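Local coordinates for oxidoreductase, NAD-binding/iron-sulfur cluster-binding protein (Nitratireductor pacificus pht-3B, PDB 6ZXU) that probably carries out catabolic reductive dehalogenation with the help of a cobalamin cofactor and two bound [4Fe-4S] clusters, at residues 52-57 and 249-254. Sequence-based numbering, arbitrary orientation.
Sequences DDVVAQ and LAPEGD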
ATOM      1  N   ASP A  52     -34.459  -9.059 -11.576  1.00 26.56           N
ATOM      2  CA  ASP A  52     -33.710  -9.407 -12.795  1.00 27.71           C
ATOM      3  C   ASP A  52     -33.435  -8.224 -13.704  1.00 24.95           C
ATOM      4  O   ASP A  52     -32.411  -8.237 -14.422  1.00 24.35           O
ATOM      5  CB  ASP A  52     -34.444 -10.526 -13.576  1.00 31.22           C
ATOM      6  CG  ASP A  52     -34.213 -11.962 -12.973  1.00 42.19           C
ATOM      7  OD1 ASP A  52     -33.531 -12.095 -11.914  1.00 44.25           O
ATOM      8  OD2 ASP A  52     -34.738 -12.998 -13.556  1.00 38.17           O
ATOM      9  N   ASP A  53     -34.317  -7.227 -13.735  1.00 24.58           N
ATOM     10  CA  ASP A  53     -34.203  -6.126 -14.692  1.00 25.53           C
ATOM     11  C   ASP A  53     -34.918  -4.922 -14.138  1.00 23.82           C
ATOM     12  O   ASP A  53     -35.826  -5.019 -13.325  1.00 28.11           O
ATOM     13  CB  ASP A  53     -34.881  -6.385 -16.060  1.00 31.00           C
ATOM     14  CG  ASP A  53     -34.194  -7.441 -16.901  1.00 37.38           C
ATOM     15  OD1 ASP A  53     -34.467  -8.675 -16.629  1.00 33.24           O
ATOM     16  OD2 ASP A  53     -33.435  -7.040 -17.898  1.00 35.75           O
ATOM     17  N   VAL A  54     -34.496  -3.758 -14.600  1.00 26.45           N
ATOM     18  CA  VAL A  54     -35.226  -2.530 -14.260  1.00 28.58           C
ATOM     19  C   VAL A  54     -35.294  -1.687 -15.502  1.00 26.90           C
ATOM     20  O   VAL A  54     -34.514  -1.872 -16.415  1.00 29.86           O
ATOM     21  CB  VAL A  54     -34.596  -1.687 -13.105  1.00 30.36           C
ATOM     22  CG1 VAL A  54     -34.731  -2.447 -11.784  1.00 32.64           C
ATOM     23  CG2 VAL A  54     -33.133  -1.307 -13.372  1.00 28.53           C
ATOM     24  N   VAL A  55     -36.197  -0.738 -15.494  1.00 27.53           N
ATOM     25  CA  VAL A  55     -36.349   0.207 -16.613  1.00 31.41           C
ATOM     26  C   VAL A  55     -35.336   1.334 -16.460  1.00 35.62           C
ATOM     27  O   VAL A  55     -35.249   1.960 -15.418  1.00 30.88           O
ATOM     28  CB  VAL A  55     -37.777   0.783 -16.673  1.00 32.86           C
ATOM     29  CG1 VAL A  55     -37.989   1.596 -17.929  1.00 36.31           C
ATOM     30  CG2 VAL A  55     -38.788  -0.379 -16.666  1.00 36.30           C
ATOM     31  N   ALA A  56     -34.557   1.554 -17.527  1.00 35.81           N
ATOM     32  CA  ALA A  56     -33.549   2.586 -17.557  1.00 34.04           C
ATOM     33  C   ALA A  56     -34.228   3.925 -17.388  1.00 37.64           C
ATOM     34  O   ALA A  56     -35.363   4.087 -17.749  1.00 39.78           O
ATOM     35  CB  ALA A  56     -32.748   2.547 -18.859  1.00 37.70           C
ATOM     36  N   GLN A  57     -33.561   4.867 -16.730  1.00 38.55           N
ATOM     37  CA  GLN A  57     -34.080   6.221 -16.607  1.00 37.89           C
ATOM     38  C   GLN A  57     -32.942   7.221 -16.477  1.00 39.56           C
ATOM     39  O   GLN A  57     -31.844   6.877 -16.170  1.00 39.61           O
ATOM     40  CB  GLN A  57     -34.993   6.359 -15.426  1.00 44.69           C
ATOM     41  CG  GLN A  57     -34.389   5.825 -14.156  1.00 53.70           C
ATOM     42  CD  GLN A  57     -35.330   5.947 -12.951  1.00 59.10           C
ATOM     43  OE1 GLN A  57     -36.167   6.853 -12.888  1.00 63.90           O
ATOM     44  NE2 GLN A  57     -35.162   5.063 -11.978  1.00 58.38           N
ATOM     45  N   LEU A 249     -30.805  -3.633  -8.313  1.00 21.93           N
ATOM     46  CA  LEU A 249     -31.429  -3.537  -7.028  1.00 23.44           C
ATOM     47  C   LEU A 249     -32.936  -3.414  -7.242  1.00 27.17           C
ATOM     48  O   LEU A 249     -33.387  -2.771  -8.199  1.00 23.41           O
ATOM     49  CB  LEU A 249     -30.906  -2.312  -6.248  1.00 23.80           C
ATOM     50  CG  LEU A 249     -29.428  -2.294  -5.875  1.00 21.52           C
ATOM     51  CD1 LEU A 249     -29.020  -0.874  -5.483  1.00 23.71           C
ATOM     52  CD2 LEU A 249     -29.152  -3.254  -4.753  1.00 21.13           C
ATOM     53  N   ALA A 250     -33.714  -3.968  -6.320  1.00 25.29           N
ATOM     54  CA  ALA A 250     -35.125  -3.731  -6.343  1.00 25.69           C
ATOM     55  C   ALA A 250     -35.396  -2.226  -6.395  1.00 28.13           C
ATOM     56  O   ALA A 250     -34.898  -1.477  -5.575  1.00 31.26           O
ATOM     57  CB  ALA A 250     -35.811  -4.352  -5.118  1.00 25.61           C
ATOM     58  N   PRO A 251     -36.256  -1.776  -7.311  1.00 27.79           N
ATOM     59  CA  PRO A 251     -36.228  -0.343  -7.571  1.00 31.91           C
ATOM     60  C   PRO A 251     -36.961   0.501  -6.573  1.00 33.61           C
ATOM     61  O   PRO A 251     -36.741   1.705  -6.568  1.00 41.34           O
ATOM     62  CB  PRO A 251     -36.862  -0.234  -8.963  1.00 30.69           C
ATOM     63  CG  PRO A 251     -37.604  -1.480  -9.168  1.00 29.90           C
ATOM     64  CD  PRO A 251     -36.904  -2.534  -8.400  1.00 29.50           C
ATOM     65  N   GLU A 252     -37.853  -0.095  -5.794  1.00 38.29           N
ATOM     66  CA  GLU A 252     -38.689   0.625  -4.847  1.00 38.83           C
ATOM     67  C   GLU A 252     -38.563   0.012  -3.475  1.00 37.74           C
ATOM     68  O   GLU A 252     -38.526  -1.195  -3.310  1.00 35.19           O
ATOM     69  CB  GLU A 252     -40.197   0.606  -5.296  1.00 39.31           C
ATOM     70  N   GLY A 253     -38.553   0.867  -2.461  1.00 39.87           N
ATOM     71  CA  GLY A 253     -38.657   0.386  -1.094  1.00 38.75           C
ATOM     72  C   GLY A 253     -37.333   0.016  -0.446  1.00 36.40           C
ATOM     73  O   GLY A 253     -36.250   0.161  -1.017  1.00 35.61           O
ATOM     74  N   ASP A 254     -37.442  -0.526   0.740  1.00 35.88           N
ATOM     75  CA  ASP A 254     -36.316  -0.794   1.596  1.00 35.66           C
ATOM     76  C   ASP A 254     -35.484  -1.939   1.027  1.00 30.78           C
ATOM     77  O   ASP A 254     -36.007  -3.020   0.772  1.00 28.72           O
ATOM     78  CB  ASP A 254     -36.893  -1.236   2.961  1.00 44.01           C
ATOM     79  CG  ASP A 254     -35.887  -1.251   4.077  1.00 47.86           C
ATOM     80  OD1 ASP A 254     -34.663  -1.373   3.894  1.00 44.24           O
ATOM     81  OD2 ASP A 254     -36.380  -1.090   5.218  1.00 62.37           O
TER
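Val-54 meets Pro-251 and the backbone of Leu-249 through a single methyl group, and the apolar part of the contact rests on that atom. Val-54 CG1 lies 4.0 Å from Pro-251 CG and equally close to CD of the same ring, with CB only slightly farther, so the methyl packs against the CB-CG-CD side of the pyrrolidine. Separations of this size are ordinary van der Waals contact, confined to one methyl. In Val-54 a chi1 of -69° sets CG1 anti to the carbonyl carbon and carries it across the gap, while the CB of Val-54 already points toward 249-254.

The second kind of contact is apolar against polar: Val-54 CG1 stands 3.8 Å from the carbonyl O of Leu-249, whose CB points away from 52-57, the residue itself being buried. No hydrogen bond joins the segments, which bury just 85 Å² between them, and the nearest CA atoms, of Val-54 and Pro-251, remain 7.1 Å apart.

Firmer ties flank this touch: Asp-52 forms a salt bridge with Arg-247, and Ala-250 shares a backbone hydrogen bond with Ala-49. The contact is peripheral loop packing, its centre about 37 Å from the centre of the chain and away from the cofactor sites. It sets the loop preceding helix 74-85 against the one between strand 232-239 and helix 260-264, with Val-54 also touching Val-211 of helix 206-212 and Leu-249 resting on Arg-217 of strand 217-219.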